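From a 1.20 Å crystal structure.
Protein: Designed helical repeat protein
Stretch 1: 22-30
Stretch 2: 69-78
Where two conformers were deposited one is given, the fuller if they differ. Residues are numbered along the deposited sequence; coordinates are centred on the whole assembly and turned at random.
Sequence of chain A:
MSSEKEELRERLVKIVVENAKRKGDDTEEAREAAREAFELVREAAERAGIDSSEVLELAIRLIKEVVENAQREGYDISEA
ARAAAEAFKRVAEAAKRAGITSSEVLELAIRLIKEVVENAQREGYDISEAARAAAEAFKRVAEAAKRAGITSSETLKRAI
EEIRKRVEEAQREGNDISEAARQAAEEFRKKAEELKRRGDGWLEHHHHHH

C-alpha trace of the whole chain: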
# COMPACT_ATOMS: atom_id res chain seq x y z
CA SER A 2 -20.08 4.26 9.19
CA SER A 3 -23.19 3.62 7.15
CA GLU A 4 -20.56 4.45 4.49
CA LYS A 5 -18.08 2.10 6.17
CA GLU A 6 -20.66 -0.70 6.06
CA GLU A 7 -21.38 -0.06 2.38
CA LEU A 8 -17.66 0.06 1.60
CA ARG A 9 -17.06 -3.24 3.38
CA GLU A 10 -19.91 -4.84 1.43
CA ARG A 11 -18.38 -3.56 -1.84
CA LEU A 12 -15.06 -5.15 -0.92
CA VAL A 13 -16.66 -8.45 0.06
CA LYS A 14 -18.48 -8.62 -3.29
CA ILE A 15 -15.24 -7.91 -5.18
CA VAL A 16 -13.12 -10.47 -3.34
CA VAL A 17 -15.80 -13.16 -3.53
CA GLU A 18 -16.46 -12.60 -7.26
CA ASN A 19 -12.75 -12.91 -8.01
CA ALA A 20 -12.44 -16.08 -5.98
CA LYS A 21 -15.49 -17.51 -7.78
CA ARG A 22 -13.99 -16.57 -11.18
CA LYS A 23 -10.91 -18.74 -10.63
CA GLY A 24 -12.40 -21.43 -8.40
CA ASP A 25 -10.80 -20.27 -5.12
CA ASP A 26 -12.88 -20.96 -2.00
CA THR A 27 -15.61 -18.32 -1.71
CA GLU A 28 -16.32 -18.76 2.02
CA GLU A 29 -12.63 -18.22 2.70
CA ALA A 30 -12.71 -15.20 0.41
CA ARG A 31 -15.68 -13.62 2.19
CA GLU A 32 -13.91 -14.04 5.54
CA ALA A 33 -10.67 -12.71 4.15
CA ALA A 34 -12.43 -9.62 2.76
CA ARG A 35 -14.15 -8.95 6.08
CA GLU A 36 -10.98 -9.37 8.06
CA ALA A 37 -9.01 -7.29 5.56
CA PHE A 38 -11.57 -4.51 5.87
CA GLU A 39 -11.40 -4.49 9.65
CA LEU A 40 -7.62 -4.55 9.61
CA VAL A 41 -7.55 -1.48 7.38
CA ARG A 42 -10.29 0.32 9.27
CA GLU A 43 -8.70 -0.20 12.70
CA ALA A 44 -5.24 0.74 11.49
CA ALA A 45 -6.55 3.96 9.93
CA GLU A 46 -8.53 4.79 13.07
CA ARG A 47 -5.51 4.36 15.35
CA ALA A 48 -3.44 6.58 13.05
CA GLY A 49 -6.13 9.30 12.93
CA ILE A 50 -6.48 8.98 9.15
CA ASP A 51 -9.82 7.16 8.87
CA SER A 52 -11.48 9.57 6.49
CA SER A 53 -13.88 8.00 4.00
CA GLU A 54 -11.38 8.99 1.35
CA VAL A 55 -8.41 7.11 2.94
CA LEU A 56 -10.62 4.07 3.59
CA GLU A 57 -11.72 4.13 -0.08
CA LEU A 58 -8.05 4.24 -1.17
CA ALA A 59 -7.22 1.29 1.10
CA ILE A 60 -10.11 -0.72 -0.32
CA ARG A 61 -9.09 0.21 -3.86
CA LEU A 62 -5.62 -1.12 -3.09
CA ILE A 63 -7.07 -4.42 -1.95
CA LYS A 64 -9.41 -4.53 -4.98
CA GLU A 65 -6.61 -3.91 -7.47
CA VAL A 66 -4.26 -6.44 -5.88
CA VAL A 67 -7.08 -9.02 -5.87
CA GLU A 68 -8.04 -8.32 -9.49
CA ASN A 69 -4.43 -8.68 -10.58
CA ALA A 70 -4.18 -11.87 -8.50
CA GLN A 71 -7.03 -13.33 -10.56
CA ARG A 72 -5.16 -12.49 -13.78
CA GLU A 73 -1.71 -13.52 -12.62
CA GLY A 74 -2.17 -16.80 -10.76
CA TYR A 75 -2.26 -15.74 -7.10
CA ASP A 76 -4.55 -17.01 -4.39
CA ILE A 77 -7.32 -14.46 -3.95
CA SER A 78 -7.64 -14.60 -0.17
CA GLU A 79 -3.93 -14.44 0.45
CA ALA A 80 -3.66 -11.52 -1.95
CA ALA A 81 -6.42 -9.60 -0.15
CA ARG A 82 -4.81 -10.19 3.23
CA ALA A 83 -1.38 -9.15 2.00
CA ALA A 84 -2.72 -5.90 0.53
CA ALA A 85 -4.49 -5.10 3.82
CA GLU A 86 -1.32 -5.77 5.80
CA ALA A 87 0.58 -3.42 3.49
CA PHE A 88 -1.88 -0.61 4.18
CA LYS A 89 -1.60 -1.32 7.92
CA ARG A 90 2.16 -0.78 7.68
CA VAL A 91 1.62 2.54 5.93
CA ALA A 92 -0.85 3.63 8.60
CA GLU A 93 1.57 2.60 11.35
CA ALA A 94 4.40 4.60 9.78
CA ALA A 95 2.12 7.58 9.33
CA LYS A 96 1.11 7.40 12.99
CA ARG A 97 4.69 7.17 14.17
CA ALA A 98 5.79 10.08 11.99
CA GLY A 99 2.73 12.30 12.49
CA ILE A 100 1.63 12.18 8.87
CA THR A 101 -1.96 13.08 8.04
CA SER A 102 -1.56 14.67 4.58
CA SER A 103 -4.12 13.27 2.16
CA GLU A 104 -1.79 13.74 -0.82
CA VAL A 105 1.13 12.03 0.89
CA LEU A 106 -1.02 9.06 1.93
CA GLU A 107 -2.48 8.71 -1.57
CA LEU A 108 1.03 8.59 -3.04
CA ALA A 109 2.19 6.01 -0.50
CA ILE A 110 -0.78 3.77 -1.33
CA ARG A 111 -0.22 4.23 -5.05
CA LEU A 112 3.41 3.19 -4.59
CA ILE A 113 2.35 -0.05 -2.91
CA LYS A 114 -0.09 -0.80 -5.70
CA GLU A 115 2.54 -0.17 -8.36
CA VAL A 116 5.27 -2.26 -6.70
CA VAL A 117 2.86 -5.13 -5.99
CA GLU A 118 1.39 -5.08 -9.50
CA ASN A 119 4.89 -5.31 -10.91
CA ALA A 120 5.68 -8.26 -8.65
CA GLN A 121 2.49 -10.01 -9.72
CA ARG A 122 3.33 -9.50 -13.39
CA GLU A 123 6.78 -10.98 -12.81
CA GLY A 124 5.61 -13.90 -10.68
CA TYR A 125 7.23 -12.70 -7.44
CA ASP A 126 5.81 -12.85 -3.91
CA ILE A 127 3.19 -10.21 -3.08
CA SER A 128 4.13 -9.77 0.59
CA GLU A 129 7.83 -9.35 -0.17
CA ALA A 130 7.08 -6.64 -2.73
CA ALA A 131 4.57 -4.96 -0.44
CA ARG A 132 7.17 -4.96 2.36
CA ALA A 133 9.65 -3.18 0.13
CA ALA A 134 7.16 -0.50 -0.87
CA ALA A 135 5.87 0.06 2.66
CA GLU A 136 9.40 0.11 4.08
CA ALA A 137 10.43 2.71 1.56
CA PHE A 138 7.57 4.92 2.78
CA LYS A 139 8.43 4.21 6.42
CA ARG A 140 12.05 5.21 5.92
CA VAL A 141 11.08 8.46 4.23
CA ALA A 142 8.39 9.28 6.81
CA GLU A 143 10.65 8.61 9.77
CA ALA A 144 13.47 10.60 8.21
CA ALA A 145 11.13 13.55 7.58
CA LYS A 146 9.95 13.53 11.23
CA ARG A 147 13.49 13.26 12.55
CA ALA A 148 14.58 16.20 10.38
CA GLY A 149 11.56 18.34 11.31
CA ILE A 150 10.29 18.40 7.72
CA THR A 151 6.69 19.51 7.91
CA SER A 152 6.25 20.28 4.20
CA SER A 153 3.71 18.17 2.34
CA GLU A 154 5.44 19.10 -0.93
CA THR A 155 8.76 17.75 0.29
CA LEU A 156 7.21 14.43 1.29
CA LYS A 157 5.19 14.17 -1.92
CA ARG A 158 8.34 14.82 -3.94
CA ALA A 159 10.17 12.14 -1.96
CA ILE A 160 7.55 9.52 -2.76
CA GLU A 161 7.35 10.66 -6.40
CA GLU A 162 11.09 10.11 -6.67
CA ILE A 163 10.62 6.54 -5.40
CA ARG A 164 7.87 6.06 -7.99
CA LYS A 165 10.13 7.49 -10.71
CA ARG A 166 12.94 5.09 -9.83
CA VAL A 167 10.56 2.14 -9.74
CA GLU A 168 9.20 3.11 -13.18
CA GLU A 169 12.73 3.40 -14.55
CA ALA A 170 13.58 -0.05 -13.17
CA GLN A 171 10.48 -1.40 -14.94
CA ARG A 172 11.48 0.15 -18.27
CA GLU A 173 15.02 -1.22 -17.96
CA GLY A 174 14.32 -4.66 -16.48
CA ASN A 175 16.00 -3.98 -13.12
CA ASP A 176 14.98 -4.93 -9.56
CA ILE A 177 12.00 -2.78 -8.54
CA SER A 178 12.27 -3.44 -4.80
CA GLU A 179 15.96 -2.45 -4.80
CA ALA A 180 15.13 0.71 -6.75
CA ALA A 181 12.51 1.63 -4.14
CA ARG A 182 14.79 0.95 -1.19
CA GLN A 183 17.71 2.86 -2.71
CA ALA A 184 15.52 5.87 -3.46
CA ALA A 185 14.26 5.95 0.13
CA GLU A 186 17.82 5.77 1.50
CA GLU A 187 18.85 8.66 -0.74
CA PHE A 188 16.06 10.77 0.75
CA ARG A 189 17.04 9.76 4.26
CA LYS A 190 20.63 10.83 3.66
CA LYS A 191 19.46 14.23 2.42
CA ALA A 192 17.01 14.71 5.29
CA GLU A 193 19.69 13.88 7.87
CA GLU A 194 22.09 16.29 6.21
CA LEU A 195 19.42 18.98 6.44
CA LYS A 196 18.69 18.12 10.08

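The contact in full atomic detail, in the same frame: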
# COMPACT_ATOMS: atom_id res chain seq x y z
N ARG A 22 -14.48 -16.57 -9.80
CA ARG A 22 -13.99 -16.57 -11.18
C ARG A 22 -12.93 -17.65 -11.40
O ARG A 22 -12.96 -18.34 -12.43
CB ARG A 22 -13.43 -15.19 -11.55
CG ARG A 22 -12.65 -15.10 -12.86
CD ARG A 22 -13.51 -14.69 -14.04
NE ARG A 22 -12.69 -14.56 -15.24
CZ ARG A 22 -12.08 -13.44 -15.63
NH1 ARG A 22 -12.20 -12.33 -14.92
NH2 ARG A 22 -11.36 -13.44 -16.74
N LYS A 23 -12.01 -17.80 -10.45
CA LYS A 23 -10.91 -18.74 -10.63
C LYS A 23 -11.04 -20.02 -9.81
O LYS A 23 -10.13 -20.82 -9.81
CB LYS A 23 -9.56 -18.05 -10.44
CG LYS A 23 -9.29 -17.54 -9.08
CD LYS A 23 -7.86 -16.97 -8.98
CE LYS A 23 -6.82 -18.05 -8.80
NZ LYS A 23 -5.44 -17.52 -8.87
N GLY A 24 -12.18 -20.23 -9.18
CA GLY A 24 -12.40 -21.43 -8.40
C GLY A 24 -11.72 -21.46 -7.04
O GLY A 24 -11.58 -22.53 -6.47
N ASP A 25 -11.30 -20.32 -6.50
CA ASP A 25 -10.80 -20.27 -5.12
C ASP A 25 -12.01 -20.32 -4.18
O ASP A 25 -13.13 -19.97 -4.55
CB ASP A 25 -9.96 -19.00 -4.90
CG ASP A 25 -8.55 -19.07 -5.49
OD1 ASP A 25 -8.14 -20.13 -6.03
OD2 ASP A 25 -7.81 -18.06 -5.42
N ASP A 26 -11.79 -20.76 -2.94
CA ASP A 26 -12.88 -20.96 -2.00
C ASP A 26 -13.58 -19.65 -1.65
O ASP A 26 -12.95 -18.70 -1.17
CB ASP A 26 -12.36 -21.58 -0.71
CG ASP A 26 -13.48 -22.09 0.15
OD1 ASP A 26 -14.02 -21.29 0.92
OD2 ASP A 26 -13.85 -23.27 0.03
N THR A 27 -14.89 -19.58 -1.88
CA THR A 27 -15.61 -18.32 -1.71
C THR A 27 -15.94 -17.99 -0.26
O THR A 27 -16.06 -16.82 0.08
CB THR A 27 -16.90 -18.24 -2.56
OG1 THR A 27 -17.74 -19.35 -2.24
CG2 THR A 27 -16.58 -18.23 -4.06
N GLU A 28 -16.11 -19.00 0.58
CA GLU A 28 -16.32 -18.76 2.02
C GLU A 28 -15.06 -18.21 2.64
O GLU A 28 -15.11 -17.26 3.42
CB GLU A 28 -16.78 -20.03 2.72
CG GLU A 28 -18.22 -20.40 2.39
CD GLU A 28 -18.72 -21.59 3.21
OE1 GLU A 28 -18.06 -21.94 4.21
OE2 GLU A 28 -19.76 -22.17 2.84
N GLU A 29 -13.91 -18.75 2.25
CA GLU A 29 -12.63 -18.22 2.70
C GLU A 29 -12.46 -16.78 2.23
O GLU A 29 -12.00 -15.92 2.97
CB GLU A 29 -11.46 -19.11 2.22
CG GLU A 29 -10.12 -18.58 2.68
CD GLU A 29 -8.91 -19.28 2.10
OE1 GLU A 29 -9.06 -20.31 1.41
OE2 GLU A 29 -7.78 -18.81 2.35
N ALA A 30 -12.86 -16.52 0.99
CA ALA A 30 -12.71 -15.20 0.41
C ALA A 30 -13.57 -14.17 1.14
O ALA A 30 -13.13 -13.02 1.36
CB ALA A 30 -13.04 -15.23 -1.08
N ASN A 69 -5.65 -8.23 -9.93
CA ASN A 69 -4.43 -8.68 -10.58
C ASN A 69 -4.03 -10.09 -10.14
O ASN A 69 -3.39 -10.81 -10.91
CB ASN A 69 -3.31 -7.70 -10.32
CG ASN A 69 -2.46 -7.48 -11.54
OD1 ASN A 69 -2.97 -7.32 -12.66
ND2 ASN A 69 -1.16 -7.44 -11.33
N ALA A 70 -4.44 -10.50 -8.95
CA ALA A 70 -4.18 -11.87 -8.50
C ALA A 70 -4.97 -12.84 -9.37
O ALA A 70 -4.48 -13.90 -9.74
CB ALA A 70 -4.55 -12.03 -7.02
N GLN A 71 -6.19 -12.48 -9.71
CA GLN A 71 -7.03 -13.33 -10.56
C GLN A 71 -6.41 -13.49 -11.95
O GLN A 71 -6.46 -14.56 -12.55
CB GLN A 71 -8.45 -12.75 -10.63
CG GLN A 71 -9.41 -13.56 -11.49
CD GLN A 71 -9.26 -13.21 -12.99
OE1 GLN A 71 -9.14 -12.04 -13.34
NE2 GLN A 71 -9.26 -14.23 -13.86
N ARG A 72 -5.80 -12.42 -12.46
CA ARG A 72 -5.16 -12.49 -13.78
C ARG A 72 -3.82 -13.19 -13.78
O ARG A 72 -3.41 -13.76 -14.81
CB ARG A 72 -4.93 -11.07 -14.26
CG ARG A 72 -6.22 -10.41 -14.66
CD ARG A 72 -5.92 -9.15 -15.40
NE ARG A 72 -5.46 -8.12 -14.50
CZ ARG A 72 -6.28 -7.27 -13.89
NH1 ARG A 72 -7.59 -7.35 -14.08
NH2 ARG A 72 -5.81 -6.35 -13.09
N GLU A 73 -3.12 -13.16 -12.65
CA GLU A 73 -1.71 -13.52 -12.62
C GLU A 73 -1.38 -14.79 -11.86
O GLU A 73 -0.20 -15.12 -11.72
CB GLU A 73 -0.88 -12.35 -12.07
CG GLU A 73 -0.95 -11.07 -12.89
CD GLU A 73 -0.41 -11.22 -14.29
OE1 GLU A 73 0.39 -12.15 -14.56
OE2 GLU A 73 -0.85 -10.42 -15.15
N GLY A 74 -2.39 -15.50 -11.39
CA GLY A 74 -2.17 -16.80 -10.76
C GLY A 74 -1.87 -16.77 -9.27
O GLY A 74 -1.13 -17.62 -8.78
N TYR A 75 -2.44 -15.82 -8.55
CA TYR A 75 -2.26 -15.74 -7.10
C TYR A 75 -3.55 -16.08 -6.38
O TYR A 75 -4.64 -15.77 -6.83
CB TYR A 75 -1.79 -14.35 -6.70
CG TYR A 75 -0.41 -13.99 -7.17
CD1 TYR A 75 -0.17 -13.64 -8.50
CD2 TYR A 75 0.67 -14.04 -6.31
CE1 TYR A 75 1.10 -13.34 -8.93
CE2 TYR A 75 1.94 -13.73 -6.73
CZ TYR A 75 2.16 -13.39 -8.06
OH TYR A 75 3.42 -13.09 -8.53
N ASP A 76 -3.40 -16.70 -5.22
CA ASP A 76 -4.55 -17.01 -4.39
C ASP A 76 -5.26 -15.73 -3.97
O ASP A 76 -4.64 -14.79 -3.47
CB ASP A 76 -4.11 -17.78 -3.15
CG ASP A 76 -5.27 -18.20 -2.29
OD1 ASP A 76 -5.85 -19.26 -2.55
OD2 ASP A 76 -5.62 -17.45 -1.35
N ILE A 77 -6.57 -15.69 -4.16
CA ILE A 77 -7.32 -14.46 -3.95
C ILE A 77 -7.31 -14.03 -2.48
O ILE A 77 -7.13 -12.87 -2.18
CB ILE A 77 -8.78 -14.62 -4.44
CG1 ILE A 77 -8.86 -14.81 -5.97
CG2 ILE A 77 -9.64 -13.44 -4.01
CD1 ILE A 77 -8.05 -13.84 -6.79
N SER A 78 -7.57 -14.97 -1.58
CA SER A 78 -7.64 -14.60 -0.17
C SER A 78 -6.29 -14.15 0.36
O SER A 78 -6.21 -13.17 1.12
CB SER A 78 -8.19 -15.76 0.64
OG SER A 78 -9.57 -15.94 0.41
O HOH W 1 -9.57 -11.11 -15.88
O HOH W 2 -5.14 -16.68 -11.59
O HOH W 3 -5.56 -20.43 -5.09
O HOH W 4 -10.22 -17.76 -1.42
O HOH W 5 -8.27 -19.76 -1.35
O HOH W 6 -5.71 -19.20 0.92

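Each stretch is a turn between two helices, and the two turns lie side by side. Gly 24 and Gly 74 each leave the helix with positive phi, and Asp 26 and Asp 76 each occupy the N-cap of the next helix. The backbones come nearest at Ala 30 and Ser 78, whose CA atoms are 5.1 Å apart.

Two direct hydrogen bonds join the turns. Lys 23 reaches across, and its NZ donates to Tyr 75 O at 2.8 Å. This places the ammonium on a backbone carbonyl of the turn. In the other bond, Ile 77 N donates to Asp 25 OD2 at 3.0 Å, nearly straight at 167°. The carboxylate thus takes up an amide in the first turn of a helix, where no earlier helical carbonyl is available.

Other side chains pack without direct hydrogen bonds. Lys 23 also packs: its CD lies 3.8 Å from Ile 77 CD1. Ser 78 OG sits 3.2 Å from Ala 30 CA, close against the helix backbone. Gln 71 NE2 lies over one face of the Arg 22 guanidinium, 3.4 Å from CZ.

Carboxylates also crowd together: Asp 25 OD2 and Asp 76 OD1 are 3.7 Å apart. Water 3 donates to Asp 76 OD1 and Asp 25 OD1, bridging the pair. Water 2 links Lys 23 NZ to Gln 71 O.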